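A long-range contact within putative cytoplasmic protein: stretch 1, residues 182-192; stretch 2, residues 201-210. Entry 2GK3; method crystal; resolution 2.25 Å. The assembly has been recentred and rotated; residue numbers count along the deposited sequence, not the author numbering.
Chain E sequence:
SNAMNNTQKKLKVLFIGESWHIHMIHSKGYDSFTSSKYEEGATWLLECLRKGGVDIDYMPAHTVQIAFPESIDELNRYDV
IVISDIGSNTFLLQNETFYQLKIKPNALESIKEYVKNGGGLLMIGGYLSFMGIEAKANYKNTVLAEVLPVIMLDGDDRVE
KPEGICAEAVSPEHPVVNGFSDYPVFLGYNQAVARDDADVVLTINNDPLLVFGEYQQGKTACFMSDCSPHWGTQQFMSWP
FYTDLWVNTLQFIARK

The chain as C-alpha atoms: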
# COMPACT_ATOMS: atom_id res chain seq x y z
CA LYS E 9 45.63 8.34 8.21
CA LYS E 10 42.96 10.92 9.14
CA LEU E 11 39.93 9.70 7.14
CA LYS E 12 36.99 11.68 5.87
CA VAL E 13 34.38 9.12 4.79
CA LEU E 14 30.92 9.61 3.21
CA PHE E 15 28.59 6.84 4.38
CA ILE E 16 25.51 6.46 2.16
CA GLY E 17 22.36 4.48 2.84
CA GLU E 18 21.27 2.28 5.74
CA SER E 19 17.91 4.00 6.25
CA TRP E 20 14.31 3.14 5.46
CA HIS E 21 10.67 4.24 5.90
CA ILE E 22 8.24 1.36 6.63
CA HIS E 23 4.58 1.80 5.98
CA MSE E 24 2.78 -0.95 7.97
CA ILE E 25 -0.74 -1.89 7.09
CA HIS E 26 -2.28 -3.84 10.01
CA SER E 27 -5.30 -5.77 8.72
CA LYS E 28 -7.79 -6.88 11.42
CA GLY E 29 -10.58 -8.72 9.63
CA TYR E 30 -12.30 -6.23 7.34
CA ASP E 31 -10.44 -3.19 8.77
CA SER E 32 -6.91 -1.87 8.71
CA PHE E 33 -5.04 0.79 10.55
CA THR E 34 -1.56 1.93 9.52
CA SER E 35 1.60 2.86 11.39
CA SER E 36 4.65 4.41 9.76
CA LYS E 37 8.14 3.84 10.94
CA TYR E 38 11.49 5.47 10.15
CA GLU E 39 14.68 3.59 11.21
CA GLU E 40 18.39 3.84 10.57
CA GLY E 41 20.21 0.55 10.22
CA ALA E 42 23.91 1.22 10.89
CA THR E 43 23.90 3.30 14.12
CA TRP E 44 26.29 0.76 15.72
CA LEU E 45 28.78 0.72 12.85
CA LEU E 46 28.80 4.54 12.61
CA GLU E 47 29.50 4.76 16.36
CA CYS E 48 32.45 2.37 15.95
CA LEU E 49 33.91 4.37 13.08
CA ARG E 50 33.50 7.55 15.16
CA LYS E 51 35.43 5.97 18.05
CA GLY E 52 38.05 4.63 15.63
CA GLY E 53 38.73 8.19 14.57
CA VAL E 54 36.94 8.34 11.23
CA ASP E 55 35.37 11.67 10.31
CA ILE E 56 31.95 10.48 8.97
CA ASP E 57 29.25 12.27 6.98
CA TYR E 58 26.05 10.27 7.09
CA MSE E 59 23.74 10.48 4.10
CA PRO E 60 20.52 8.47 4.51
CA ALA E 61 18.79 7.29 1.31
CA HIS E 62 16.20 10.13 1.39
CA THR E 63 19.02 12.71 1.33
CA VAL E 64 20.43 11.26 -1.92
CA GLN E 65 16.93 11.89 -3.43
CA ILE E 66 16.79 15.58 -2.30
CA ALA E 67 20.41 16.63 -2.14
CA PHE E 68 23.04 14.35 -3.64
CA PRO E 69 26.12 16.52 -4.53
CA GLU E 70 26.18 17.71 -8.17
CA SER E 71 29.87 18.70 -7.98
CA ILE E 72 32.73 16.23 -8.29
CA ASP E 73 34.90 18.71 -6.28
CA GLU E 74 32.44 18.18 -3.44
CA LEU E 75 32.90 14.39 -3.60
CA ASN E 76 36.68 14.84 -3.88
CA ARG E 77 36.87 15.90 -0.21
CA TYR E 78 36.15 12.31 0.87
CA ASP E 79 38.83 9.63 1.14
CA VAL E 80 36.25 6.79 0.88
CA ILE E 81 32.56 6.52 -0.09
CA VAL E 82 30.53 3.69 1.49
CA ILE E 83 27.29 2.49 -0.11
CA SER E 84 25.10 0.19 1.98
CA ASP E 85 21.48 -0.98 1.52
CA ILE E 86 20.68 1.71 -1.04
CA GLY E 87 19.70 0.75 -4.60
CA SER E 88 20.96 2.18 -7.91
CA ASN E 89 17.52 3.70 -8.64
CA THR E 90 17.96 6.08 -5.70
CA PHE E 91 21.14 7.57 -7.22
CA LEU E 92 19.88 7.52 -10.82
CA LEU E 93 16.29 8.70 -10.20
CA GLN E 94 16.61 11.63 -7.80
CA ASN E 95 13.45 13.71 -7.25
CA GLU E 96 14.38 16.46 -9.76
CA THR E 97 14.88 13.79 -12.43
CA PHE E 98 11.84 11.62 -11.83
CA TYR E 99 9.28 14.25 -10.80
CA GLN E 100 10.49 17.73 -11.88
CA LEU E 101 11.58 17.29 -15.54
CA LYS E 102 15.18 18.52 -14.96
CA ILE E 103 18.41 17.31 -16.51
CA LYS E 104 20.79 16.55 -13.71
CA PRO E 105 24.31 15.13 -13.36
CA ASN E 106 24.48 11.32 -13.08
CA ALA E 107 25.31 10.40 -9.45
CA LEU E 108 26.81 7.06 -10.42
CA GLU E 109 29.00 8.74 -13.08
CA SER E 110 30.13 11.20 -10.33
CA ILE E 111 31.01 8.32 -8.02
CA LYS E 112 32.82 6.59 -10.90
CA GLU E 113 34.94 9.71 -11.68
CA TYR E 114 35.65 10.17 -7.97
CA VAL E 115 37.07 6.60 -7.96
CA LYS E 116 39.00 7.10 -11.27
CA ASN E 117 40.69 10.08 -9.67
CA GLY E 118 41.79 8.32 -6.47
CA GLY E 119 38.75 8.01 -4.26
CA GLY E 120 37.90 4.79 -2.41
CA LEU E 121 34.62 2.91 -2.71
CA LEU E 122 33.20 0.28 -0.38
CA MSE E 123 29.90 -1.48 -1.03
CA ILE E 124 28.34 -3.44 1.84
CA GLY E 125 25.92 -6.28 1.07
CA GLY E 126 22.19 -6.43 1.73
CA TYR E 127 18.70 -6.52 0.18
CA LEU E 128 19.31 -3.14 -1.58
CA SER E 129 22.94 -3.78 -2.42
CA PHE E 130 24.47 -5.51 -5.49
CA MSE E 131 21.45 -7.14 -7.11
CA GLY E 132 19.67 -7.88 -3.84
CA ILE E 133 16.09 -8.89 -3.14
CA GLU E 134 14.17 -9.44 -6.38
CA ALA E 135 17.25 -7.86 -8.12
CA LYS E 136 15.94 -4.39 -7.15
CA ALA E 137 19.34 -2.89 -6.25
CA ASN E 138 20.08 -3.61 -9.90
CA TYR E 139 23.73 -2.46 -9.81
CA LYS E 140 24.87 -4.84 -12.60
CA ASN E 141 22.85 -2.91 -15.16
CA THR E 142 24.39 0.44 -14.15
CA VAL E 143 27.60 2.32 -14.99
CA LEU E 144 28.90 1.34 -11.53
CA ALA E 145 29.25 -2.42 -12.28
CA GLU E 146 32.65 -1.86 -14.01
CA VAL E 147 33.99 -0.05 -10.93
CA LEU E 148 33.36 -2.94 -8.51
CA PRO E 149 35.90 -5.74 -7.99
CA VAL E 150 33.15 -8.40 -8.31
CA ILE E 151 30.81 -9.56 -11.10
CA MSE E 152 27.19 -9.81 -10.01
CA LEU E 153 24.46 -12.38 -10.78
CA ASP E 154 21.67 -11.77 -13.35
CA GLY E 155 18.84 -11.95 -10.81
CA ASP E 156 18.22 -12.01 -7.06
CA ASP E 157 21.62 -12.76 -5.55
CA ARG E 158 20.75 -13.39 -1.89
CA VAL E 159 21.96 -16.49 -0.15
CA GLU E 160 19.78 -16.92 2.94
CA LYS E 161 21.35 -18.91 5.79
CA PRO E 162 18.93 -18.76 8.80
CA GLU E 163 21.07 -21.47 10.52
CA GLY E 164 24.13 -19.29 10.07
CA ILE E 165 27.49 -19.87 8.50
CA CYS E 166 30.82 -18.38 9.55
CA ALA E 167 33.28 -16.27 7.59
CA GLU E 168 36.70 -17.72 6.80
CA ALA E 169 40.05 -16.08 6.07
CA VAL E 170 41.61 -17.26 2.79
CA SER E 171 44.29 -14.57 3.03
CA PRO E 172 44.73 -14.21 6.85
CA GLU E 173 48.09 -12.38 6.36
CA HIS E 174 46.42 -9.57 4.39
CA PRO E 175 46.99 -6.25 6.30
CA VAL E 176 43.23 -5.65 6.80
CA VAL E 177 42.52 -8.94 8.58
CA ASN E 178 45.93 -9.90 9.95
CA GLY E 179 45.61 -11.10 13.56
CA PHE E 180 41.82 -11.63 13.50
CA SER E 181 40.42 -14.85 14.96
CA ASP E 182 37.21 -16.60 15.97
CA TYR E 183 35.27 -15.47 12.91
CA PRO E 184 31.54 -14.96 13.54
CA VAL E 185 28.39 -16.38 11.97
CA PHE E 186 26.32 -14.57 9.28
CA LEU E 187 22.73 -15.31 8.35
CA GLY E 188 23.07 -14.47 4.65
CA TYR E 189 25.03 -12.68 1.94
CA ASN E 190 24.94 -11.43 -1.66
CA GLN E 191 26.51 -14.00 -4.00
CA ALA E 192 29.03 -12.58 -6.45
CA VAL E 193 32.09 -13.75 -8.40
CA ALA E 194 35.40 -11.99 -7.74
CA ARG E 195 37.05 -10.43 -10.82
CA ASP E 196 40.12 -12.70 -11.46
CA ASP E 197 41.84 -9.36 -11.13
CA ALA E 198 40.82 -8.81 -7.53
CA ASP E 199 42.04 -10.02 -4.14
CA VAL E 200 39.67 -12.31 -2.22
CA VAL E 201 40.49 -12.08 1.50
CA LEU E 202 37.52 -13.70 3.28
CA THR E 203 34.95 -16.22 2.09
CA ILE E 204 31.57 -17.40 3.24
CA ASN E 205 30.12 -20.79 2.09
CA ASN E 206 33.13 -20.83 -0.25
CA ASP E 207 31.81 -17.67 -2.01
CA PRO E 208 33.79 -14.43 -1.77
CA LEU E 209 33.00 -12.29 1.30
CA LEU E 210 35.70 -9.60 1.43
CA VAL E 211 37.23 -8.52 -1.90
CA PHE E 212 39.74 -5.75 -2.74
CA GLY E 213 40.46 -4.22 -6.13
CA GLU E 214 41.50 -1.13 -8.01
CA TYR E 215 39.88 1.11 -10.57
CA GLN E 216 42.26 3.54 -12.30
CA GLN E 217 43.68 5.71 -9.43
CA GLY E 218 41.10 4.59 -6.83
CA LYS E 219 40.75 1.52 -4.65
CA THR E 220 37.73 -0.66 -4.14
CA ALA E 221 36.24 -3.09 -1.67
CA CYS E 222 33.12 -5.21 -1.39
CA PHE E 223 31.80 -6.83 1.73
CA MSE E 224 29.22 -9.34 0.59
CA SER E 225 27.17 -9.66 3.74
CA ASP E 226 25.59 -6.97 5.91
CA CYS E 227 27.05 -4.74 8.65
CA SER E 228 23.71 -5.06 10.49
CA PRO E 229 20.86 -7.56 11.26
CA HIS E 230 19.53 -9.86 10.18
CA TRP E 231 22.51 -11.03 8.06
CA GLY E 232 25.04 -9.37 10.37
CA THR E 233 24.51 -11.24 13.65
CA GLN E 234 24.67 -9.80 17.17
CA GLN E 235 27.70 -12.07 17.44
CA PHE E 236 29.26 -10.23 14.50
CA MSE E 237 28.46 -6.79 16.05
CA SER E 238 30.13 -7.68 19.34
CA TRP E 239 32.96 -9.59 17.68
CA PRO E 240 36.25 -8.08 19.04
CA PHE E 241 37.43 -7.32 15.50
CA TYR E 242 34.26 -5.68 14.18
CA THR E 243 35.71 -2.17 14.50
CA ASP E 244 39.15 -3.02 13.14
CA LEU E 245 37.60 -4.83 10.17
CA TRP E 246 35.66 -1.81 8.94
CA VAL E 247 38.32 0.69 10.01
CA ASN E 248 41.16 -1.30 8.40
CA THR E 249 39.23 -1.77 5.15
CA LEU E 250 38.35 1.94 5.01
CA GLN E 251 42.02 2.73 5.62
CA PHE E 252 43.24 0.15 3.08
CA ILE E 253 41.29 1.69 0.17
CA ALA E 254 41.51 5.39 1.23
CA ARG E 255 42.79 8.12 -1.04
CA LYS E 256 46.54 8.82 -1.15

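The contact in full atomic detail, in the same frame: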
# COMPACT_ATOMS: atom_id res chain seq x y z
N ASP E 182 38.55 -16.29 15.49
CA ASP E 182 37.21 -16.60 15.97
C ASP E 182 36.14 -15.86 15.17
O ASP E 182 35.31 -15.11 15.71
CB ASP E 182 37.10 -16.33 17.48
CG ASP E 182 35.89 -16.98 18.12
OD1 ASP E 182 35.33 -17.95 17.53
OD2 ASP E 182 35.48 -16.53 19.21
N TYR E 183 36.18 -16.08 13.86
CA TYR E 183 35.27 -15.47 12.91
C TYR E 183 33.81 -15.79 13.22
O TYR E 183 33.47 -16.94 13.52
CB TYR E 183 35.64 -15.85 11.48
CG TYR E 183 36.76 -15.01 10.91
CD1 TYR E 183 38.08 -15.45 10.94
CD2 TYR E 183 36.49 -13.75 10.34
CE1 TYR E 183 39.12 -14.67 10.41
CE2 TYR E 183 37.52 -12.96 9.80
CZ TYR E 183 38.82 -13.42 9.84
OH TYR E 183 39.83 -12.66 9.31
N PRO E 184 32.93 -14.77 13.15
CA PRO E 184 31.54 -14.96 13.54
C PRO E 184 30.65 -15.58 12.46
O PRO E 184 31.06 -15.76 11.32
CB PRO E 184 31.06 -13.54 13.87
CG PRO E 184 32.07 -12.61 13.26
CD PRO E 184 33.21 -13.39 12.69
N VAL E 185 29.41 -15.85 12.84
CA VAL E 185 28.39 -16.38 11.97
C VAL E 185 27.58 -15.23 11.32
O VAL E 185 27.40 -14.16 11.92
CB VAL E 185 27.53 -17.39 12.79
CG1 VAL E 185 26.11 -17.50 12.30
CG2 VAL E 185 28.23 -18.77 12.82
N PHE E 186 27.15 -15.47 10.08
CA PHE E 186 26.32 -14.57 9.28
C PHE E 186 25.11 -15.33 8.83
O PHE E 186 25.20 -16.55 8.61
CB PHE E 186 27.07 -14.07 8.05
CG PHE E 186 28.26 -13.26 8.39
CD1 PHE E 186 29.46 -13.89 8.75
CD2 PHE E 186 28.18 -11.87 8.39
CE1 PHE E 186 30.57 -13.15 9.11
CE2 PHE E 186 29.27 -11.11 8.76
CZ PHE E 186 30.48 -11.75 9.12
N LEU E 187 23.99 -14.64 8.67
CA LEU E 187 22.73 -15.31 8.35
C LEU E 187 22.36 -15.20 6.86
O LEU E 187 21.26 -15.56 6.43
CB LEU E 187 21.62 -14.82 9.29
CG LEU E 187 21.32 -15.61 10.60
CD1 LEU E 187 22.46 -16.43 11.18
CD2 LEU E 187 20.76 -14.73 11.67
N GLY E 188 23.32 -14.73 6.06
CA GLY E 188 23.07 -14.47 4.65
C GLY E 188 24.10 -13.55 4.03
O GLY E 188 24.89 -12.94 4.74
N TYR E 189 24.09 -13.50 2.70
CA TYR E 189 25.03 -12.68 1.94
C TYR E 189 24.56 -12.56 0.49
O TYR E 189 23.70 -13.33 0.04
CB TYR E 189 26.46 -13.25 2.01
CG TYR E 189 26.64 -14.63 1.38
CD1 TYR E 189 27.17 -14.76 0.09
CD2 TYR E 189 26.31 -15.79 2.08
CE1 TYR E 189 27.37 -16.01 -0.49
CE2 TYR E 189 26.50 -17.06 1.51
CZ TYR E 189 27.03 -17.16 0.23
OH TYR E 189 27.19 -18.40 -0.36
N ASN E 190 25.11 -11.57 -0.21
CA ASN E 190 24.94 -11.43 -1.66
C ASN E 190 26.01 -12.26 -2.36
O ASN E 190 27.22 -12.10 -2.09
CB ASN E 190 25.08 -9.98 -2.09
CG ASN E 190 23.97 -9.09 -1.56
OD1 ASN E 190 24.18 -8.35 -0.59
ND2 ASN E 190 22.81 -9.15 -2.18
N GLN E 191 25.58 -13.15 -3.25
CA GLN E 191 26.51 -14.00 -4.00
C GLN E 191 27.08 -13.29 -5.22
O GLN E 191 26.34 -12.86 -6.09
CB GLN E 191 25.84 -15.29 -4.46
CG GLN E 191 26.80 -16.26 -5.16
CD GLN E 191 26.16 -17.58 -5.45
OE1 GLN E 191 25.17 -17.66 -6.17
NE2 GLN E 191 26.71 -18.64 -4.88
N ALA E 192 28.39 -13.18 -5.28
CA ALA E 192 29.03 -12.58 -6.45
C ALA E 192 30.28 -13.41 -6.81
O ALA E 192 30.66 -14.32 -6.09
CB ALA E 192 29.38 -11.12 -6.18
N VAL E 201 39.84 -11.98 0.20
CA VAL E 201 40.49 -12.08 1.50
C VAL E 201 39.71 -12.97 2.48
O VAL E 201 40.31 -13.69 3.28
CB VAL E 201 40.75 -10.66 2.08
CG1 VAL E 201 41.24 -10.73 3.52
CG2 VAL E 201 41.74 -9.90 1.20
N LEU E 202 38.38 -12.90 2.42
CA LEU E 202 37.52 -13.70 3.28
C LEU E 202 36.47 -14.34 2.41
O LEU E 202 36.06 -13.77 1.40
CB LEU E 202 36.81 -12.82 4.32
CG LEU E 202 37.55 -11.99 5.40
CD1 LEU E 202 36.53 -11.34 6.33
CD2 LEU E 202 38.53 -12.86 6.20
N THR E 203 36.00 -15.51 2.82
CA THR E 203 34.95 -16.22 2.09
C THR E 203 33.84 -16.62 3.06
O THR E 203 34.01 -16.60 4.27
CB THR E 203 35.46 -17.50 1.43
OG1 THR E 203 36.00 -18.34 2.45
CG2 THR E 203 36.56 -17.21 0.37
N ILE E 204 32.72 -17.01 2.48
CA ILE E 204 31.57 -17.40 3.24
C ILE E 204 30.93 -18.47 2.36
O ILE E 204 30.70 -18.21 1.18
CB ILE E 204 30.65 -16.15 3.47
CG1 ILE E 204 29.52 -16.44 4.47
CG2 ILE E 204 30.14 -15.54 2.14
CD1 ILE E 204 28.72 -15.17 4.86
N ASN E 205 30.73 -19.68 2.88
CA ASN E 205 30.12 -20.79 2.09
C ASN E 205 30.91 -21.00 0.79
O ASN E 205 30.36 -21.33 -0.26
CB ASN E 205 28.65 -20.46 1.80
CG ASN E 205 27.87 -21.65 1.25
OD1 ASN E 205 28.15 -22.81 1.58
ND2 ASN E 205 26.85 -21.35 0.43
N ASN E 206 32.22 -20.78 0.89
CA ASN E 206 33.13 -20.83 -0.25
C ASN E 206 32.91 -19.74 -1.33
O ASN E 206 33.60 -19.73 -2.34
CB ASN E 206 33.20 -22.25 -0.86
CG ASN E 206 33.63 -23.31 0.17
OD1 ASN E 206 34.66 -23.18 0.82
ND2 ASN E 206 32.82 -24.34 0.32
N ASP E 207 31.97 -18.82 -1.10
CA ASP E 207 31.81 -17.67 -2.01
C ASP E 207 32.65 -16.51 -1.47
O ASP E 207 32.97 -16.49 -0.29
CB ASP E 207 30.35 -17.24 -2.12
CG ASP E 207 29.50 -18.16 -2.98
OD1 ASP E 207 29.92 -18.53 -4.10
OD2 ASP E 207 28.38 -18.49 -2.52
N PRO E 208 33.01 -15.55 -2.33
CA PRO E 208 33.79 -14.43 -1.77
C PRO E 208 32.96 -13.66 -0.73
O PRO E 208 31.72 -13.56 -0.86
CB PRO E 208 34.11 -13.55 -2.99
CG PRO E 208 33.25 -14.02 -4.07
CD PRO E 208 32.76 -15.39 -3.78
N LEU E 209 33.64 -13.14 0.29
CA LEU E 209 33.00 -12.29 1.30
C LEU E 209 33.65 -10.90 1.38
O LEU E 209 32.95 -9.87 1.38
CB LEU E 209 32.98 -12.96 2.69
CG LEU E 209 32.50 -12.13 3.89
CD1 LEU E 209 31.04 -11.70 3.74
CD2 LEU E 209 32.68 -12.90 5.20
N LEU E 210 34.97 -10.86 1.46
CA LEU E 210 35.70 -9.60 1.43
C LEU E 210 36.65 -9.59 0.24
O LEU E 210 37.50 -10.46 0.13
CB LEU E 210 36.46 -9.36 2.75
CG LEU E 210 37.17 -8.02 2.94
CD1 LEU E 210 36.22 -6.78 2.85
CD2 LEU E 210 37.94 -8.03 4.26
O HOH W 1 29.52 -13.60 -2.67

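Stretch 2 is a β-hairpin. The strand that runs through Val201 to Ile204 pairs with the one that starts at Asp207 through backbone hydrogen bonds, among them Leu209 N to Leu202 O (2.7 Å) and Ile204 N to Asp207 O (2.8 Å). A type I' turn from Ile204 to Asp207 closes it, with Asn205 and Asn206 at the corner, both at positive phi, which asparagine tolerates well. Stretch 1 has a short strand on each side of a corner at Leu187, with loop at both ends. No direct backbone hydrogen bond joins the stretches. One water links them instead: it donates to Asn190 O (2.8 Å) and Pro208 O (2.8 Å) and accepts from Ala192 N (2.9 Å).

Side chains do most of the rest, and 508 Å² is buried in total. Ala192 O also lies 3.3 Å from Pro208 CG. Tyr189 is the centre. Its chi1 is p, and its ring lies against the hairpin. Ile204 CG2 sits over one ring face, 3.6 Å from the centroid of the Tyr189 ring and 8° off the normal, a CH-pi contact. The hydroxyl reaches past the isoleucine to polar groups near the turn. Tyr189 OH donates to Asp207 OD2 in a very short hydrogen bond (2.5 Å) and accepts one from Asn205 ND2 (3.1 Å). Phenol suits this place because it offers both a flat apolar face and a polar tip.

Asp207 OD2 also accepts from Gln191 NE2 (2.9 Å); the bond from Gln191 NE2 to Asp207 OD1 (3.3 Å) is weak. The extended chi1 and chi2 of Gln191, both t, carry its amide to the carboxylate, although its CA-to-CB bond points sideways.

Apolar contacts continue the packing. Ile204 CD1 meets Phe186 CB at 3.8 Å, and Leu209 CD2 lies 4.5 Å from Phe186 CE1. Farther along, Leu202 CD2 packs 3.7 Å from Tyr183 CZ. Phe186, Ile204, Leu202 and Leu209 are buried, as suits their hydrocarbon side chains.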